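Local coordinates for glycosyl hydrolases family 31 family protein (Aspergillus niger, PDB 6DRU) that hydrolyses xyloglucan oligosaccharides, releasing alpha-xylose from the glucose at their non-reducing end, at residues A[31-39]-A[126-135]. Sequence-based numbering, arbitrary orientation.
Sequences VRAWPFRPP and YYWPGPGAEF
P35, the last residue of strand 28-35, faces Y126 with their CA atoms 7.8 Å apart, and two residues on, past the strand's end, R37 lies opposite A133 at 8.0 Å. No hydrogen bond joins the two backbones: the strands belong to different sheets of the N-terminal beta region, and 126-135 runs from the edge strand 124-127 through a proline- and glycine-rich loop into strand 135-142. Contact is therefore made by side chains, with P35 packed among three aromatic rings. Its CG lies over one face of the Y126 ring, 3.9 Å from the centroid, while its CD sits over a face of F135, also 3.9 Å from the ring centre; both are CH-pi contacts. W128 adds the third ring, its CZ2 reaching P35 CG at 3.8 Å. Proline suits this place because its ring is compact and rigid, and its CD, bonded to the nitrogen, carries somewhat polarised C-H groups. Beside it, the small A33 leaves room for the Y126 hydroxyl, which hydrogen-bonds to E17. W128 is tied to its own loop by a bond from NE1 to A133 O (3.0 Å), bent at 131°, with the nitrogen above the carbonyl plane. The R37 chain, bent at chi2 (82°), sets one face of its guanidinium, toward the rim, over A133 CB, which is 3.5 Å from R37 NE; F36 CB covers the opposite face. The guanidinium plane stands 70° from the W128 ring, and NH1 and the indole NE1, both donors, make no bond. R37 NH2 instead bonds to N426 and G430 of a second subunit. Apolar contacts centred on P35 thus join the two sheets, while the arginine beside them turns NH2 to the subunit interface.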
loop_
_atom_site.group_PDB
_atom_site.type_symbol
_atom_site.label_atom_id
_atom_site.label_comp_id
_atom_site.label_asym_id
_atom_site.label_seq_id
_atom_site.Cartn_x
_atom_site.Cartn_y
_atom_site.Cartn_z
ATOM N N VAL A 31 29.288 0.709 5.244
ATOM C CA VAL A 31 28.661 0.586 3.933
ATOM C C VAL A 31 27.278 1.216 3.992
ATOM O O VAL A 31 26.491 0.919 4.898
ATOM C CB VAL A 31 28.574 -0.884 3.483
ATOM C CG1 VAL A 31 27.817 -0.993 2.170
ATOM C CG2 VAL A 31 29.962 -1.475 3.344
ATOM N N ARG A 32 26.990 2.090 3.030
ATOM C CA ARG A 32 25.679 2.706 2.882
ATOM C C ARG A 32 25.243 2.614 1.427
ATOM O O ARG A 32 26.049 2.822 0.515
ATOM C CB ARG A 32 25.690 4.168 3.351
ATOM C CG ARG A 32 25.553 4.312 4.858
ATOM C CD ARG A 32 25.621 5.761 5.309
ATOM N NE ARG A 32 26.964 6.314 5.174
ATOM C CZ ARG A 32 27.325 7.512 5.624
ATOM N NH1 ARG A 32 26.444 8.285 6.243
ATOM N NH2 ARG A 32 28.571 7.936 5.458
ATOM N N ALA A 33 23.968 2.294 1.216
ATOM C CA ALA A 33 23.429 2.105 -0.122
ATOM C C ALA A 33 22.014 2.658 -0.190
ATOM O O ALA A 33 21.253 2.555 0.776
ATOM C CB ALA A 33 23.434 0.623 -0.523
ATOM N N TRP A 34 21.666 3.242 -1.342
ATOM C CA TRP A 34 20.343 3.813 -1.547
ATOM C C TRP A 34 19.989 3.808 -3.026
ATOM O O TRP A 34 20.867 4.056 -3.865
ATOM C CB TRP A 34 20.257 5.244 -1.003
ATOM C CG TRP A 34 21.197 6.217 -1.661
ATOM C CD1 TRP A 34 20.953 6.967 -2.776
ATOM C CD2 TRP A 34 22.522 6.556 -1.234
ATOM N NE1 TRP A 34 22.045 7.745 -3.073
ATOM C CE2 TRP A 34 23.022 7.511 -2.141
ATOM C CE3 TRP A 34 23.336 6.141 -0.176
ATOM C CZ2 TRP A 34 24.297 8.060 -2.021
ATOM C CZ3 TRP A 34 24.604 6.686 -0.059
ATOM C CH2 TRP A 34 25.070 7.636 -0.976
ATOM N N PRO A 35 18.732 3.514 -3.377
ATOM C CA PRO A 35 18.311 3.612 -4.781
ATOM C C PRO A 35 17.660 4.945 -5.130
ATOM O O PRO A 35 16.800 5.441 -4.393
ATOM C CB PRO A 35 17.316 2.455 -4.919
ATOM C CG PRO A 35 16.700 2.347 -3.559
ATOM C CD PRO A 35 17.746 2.790 -2.555
ATOM N N PHE A 36 18.082 5.530 -6.255
ATOM C CA PHE A 36 17.494 6.735 -6.839
ATOM C C PHE A 36 17.687 7.992 -5.993
ATOM O O PHE A 36 18.430 8.895 -6.394
ATOM C CB PHE A 36 16.003 6.525 -7.123
ATOM C CG PHE A 36 15.731 5.607 -8.285
ATOM C CD1 PHE A 36 15.852 6.066 -9.587
ATOM C CD2 PHE A 36 15.346 4.291 -8.076
ATOM C CE1 PHE A 36 15.603 5.230 -10.660
ATOM C CE2 PHE A 36 15.092 3.449 -9.146
ATOM C CZ PHE A 36 15.221 3.920 -10.440
ATOM N N ARG A 37 17.031 8.076 -4.825
ATOM C CA ARG A 37 17.063 9.356 -4.120
ATOM C C ARG A 37 18.164 9.370 -3.075
ATOM O O ARG A 37 18.293 8.406 -2.304
ATOM C CB ARG A 37 15.722 9.662 -3.445
ATOM C CG ARG A 37 14.484 9.492 -4.315
ATOM C CD ARG A 37 14.023 8.047 -4.403
ATOM N NE ARG A 37 12.994 7.877 -5.421
ATOM C CZ ARG A 37 12.535 6.699 -5.824
ATOM N NH1 ARG A 37 13.015 5.583 -5.293
ATOM N NH2 ARG A 37 11.592 6.640 -6.754
ATOM N N PRO A 38 18.945 10.444 -3.011
ATOM C CA PRO A 38 20.050 10.519 -2.048
ATOM C C PRO A 38 19.528 10.598 -0.624
ATOM O O PRO A 38 18.351 10.922 -0.402
ATOM C CB PRO A 38 20.779 11.813 -2.448
ATOM C CG PRO A 38 20.330 12.095 -3.846
ATOM C CD PRO A 38 18.921 11.606 -3.910
ATOM N N PRO A 39 20.371 10.309 0.369
ATOM C CA PRO A 39 19.908 10.353 1.761
ATOM C C PRO A 39 19.460 11.751 2.156
ATOM O O PRO A 39 20.083 12.751 1.793
ATOM C CB PRO A 39 21.139 9.912 2.560
ATOM C CG PRO A 39 21.980 9.158 1.588
ATOM C CD PRO A 39 21.753 9.813 0.260
ATOM N N TYR A 126 15.582 -4.226 -3.382
ATOM C CA TYR A 126 14.731 -3.093 -3.047
ATOM C C TYR A 126 13.315 -3.347 -3.546
ATOM O O TYR A 126 13.117 -3.947 -4.607
ATOM C CB TYR A 126 15.270 -1.794 -3.650
ATOM C CG TYR A 126 16.711 -1.513 -3.298
ATOM C CD1 TYR A 126 17.060 -1.047 -2.038
ATOM C CD2 TYR A 126 17.722 -1.707 -4.230
ATOM C CE1 TYR A 126 18.379 -0.788 -1.713
ATOM C CE2 TYR A 126 19.043 -1.449 -3.915
ATOM C CZ TYR A 126 19.365 -0.990 -2.656
ATOM O OH TYR A 126 20.681 -0.734 -2.341
ATOM N N TYR A 127 12.334 -2.884 -2.776
ATOM C CA TYR A 127 10.929 -3.111 -3.087
ATOM C C TYR A 127 10.127 -1.913 -2.602
ATOM O O TYR A 127 10.302 -1.470 -1.463
ATOM C CB TYR A 127 10.435 -4.404 -2.432
ATOM C CG TYR A 127 8.941 -4.617 -2.487
ATOM C CD1 TYR A 127 8.325 -5.072 -3.645
ATOM C CD2 TYR A 127 8.149 -4.391 -1.369
ATOM C CE1 TYR A 127 6.956 -5.279 -3.693
ATOM C CE2 TYR A 127 6.782 -4.594 -1.405
ATOM C CZ TYR A 127 6.190 -5.039 -2.569
ATOM O OH TYR A 127 4.826 -5.242 -2.604
ATOM N N TRP A 128 9.254 -1.395 -3.465
ATOM C CA TRP A 128 8.460 -0.209 -3.154
ATOM C C TRP A 128 7.012 -0.603 -2.910
ATOM O O TRP A 128 6.278 -0.899 -3.866
ATOM C CB TRP A 128 8.555 0.819 -4.285
ATOM C CG TRP A 128 9.850 1.574 -4.295
ATOM C CD1 TRP A 128 10.117 2.750 -3.658
ATOM C CD2 TRP A 128 11.058 1.199 -4.969
ATOM N NE1 TRP A 128 11.415 3.134 -3.896
ATOM C CE2 TRP A 128 12.014 2.198 -4.697
ATOM C CE3 TRP A 128 11.424 0.117 -5.776
ATOM C CZ2 TRP A 128 13.310 2.147 -5.204
ATOM C CZ3 TRP A 128 12.711 0.070 -6.279
ATOM C CH2 TRP A 128 13.638 1.079 -5.991
ATOM N N PRO A 129 6.551 -0.627 -1.660
ATOM C CA PRO A 129 5.181 -1.073 -1.383
ATOM C C PRO A 129 4.156 0.049 -1.453
ATOM O O PRO A 129 2.968 -0.208 -1.667
ATOM C CB PRO A 129 5.290 -1.637 0.037
ATOM C CG PRO A 129 6.347 -0.786 0.671
ATOM C CD PRO A 129 7.320 -0.404 -0.423
ATOM N N GLY A 130 4.597 1.292 -1.273
ATOM C CA GLY A 130 3.693 2.417 -1.233
ATOM C C GLY A 130 3.801 3.310 -2.452
ATOM O O GLY A 130 4.628 3.094 -3.343
ATOM N N PRO A 131 2.955 4.341 -2.515
ATOM C CA PRO A 131 3.012 5.265 -3.656
ATOM C C PRO A 131 4.205 6.199 -3.619
ATOM O O PRO A 131 4.548 6.777 -4.658
ATOM C CB PRO A 131 1.696 6.042 -3.541
ATOM C CG PRO A 131 1.402 6.032 -2.078
ATOM C CD PRO A 131 1.898 4.706 -1.556
ATOM N N GLY A 132 4.842 6.365 -2.466
ATOM C CA GLY A 132 5.987 7.240 -2.328
ATOM C C GLY A 132 7.287 6.541 -2.663
ATOM O O GLY A 132 7.313 5.465 -3.264
ATOM N N ALA A 133 8.387 7.171 -2.253
ATOM C CA ALA A 133 9.721 6.689 -2.580
ATOM C C ALA A 133 10.335 5.815 -1.496
ATOM O O ALA A 133 11.385 5.212 -1.740
ATOM C CB ALA A 133 10.657 7.869 -2.866
ATOM N N GLU A 134 9.721 5.735 -0.315
ATOM C CA GLU A 134 10.235 4.853 0.726
ATOM C C GLU A 134 10.157 3.404 0.268
ATOM O O GLU A 134 9.211 2.999 -0.413
ATOM C CB GLU A 134 9.450 5.035 2.024
ATOM C CG GLU A 134 9.568 6.415 2.644
ATOM C CD GLU A 134 8.676 6.585 3.860
ATOM O OE1 GLU A 134 9.085 6.160 4.962
ATOM O OE2 GLU A 134 7.561 7.133 3.712
ATOM N N PHE A 135 11.162 2.619 0.643
ATOM C CA PHE A 135 11.311 1.262 0.144
ATOM C C PHE A 135 11.603 0.306 1.291
ATOM O O PHE A 135 12.070 0.702 2.361
ATOM C CB PHE A 135 12.436 1.167 -0.899
ATOM C CG PHE A 135 13.778 1.614 -0.382
ATOM C CD1 PHE A 135 14.156 2.946 -0.456
ATOM C CD2 PHE A 135 14.657 0.703 0.185
ATOM C CE1 PHE A 135 15.386 3.362 0.023
ATOM C CE2 PHE A 135 15.887 1.113 0.665
ATOM C CZ PHE A 135 16.251 2.445 0.585
#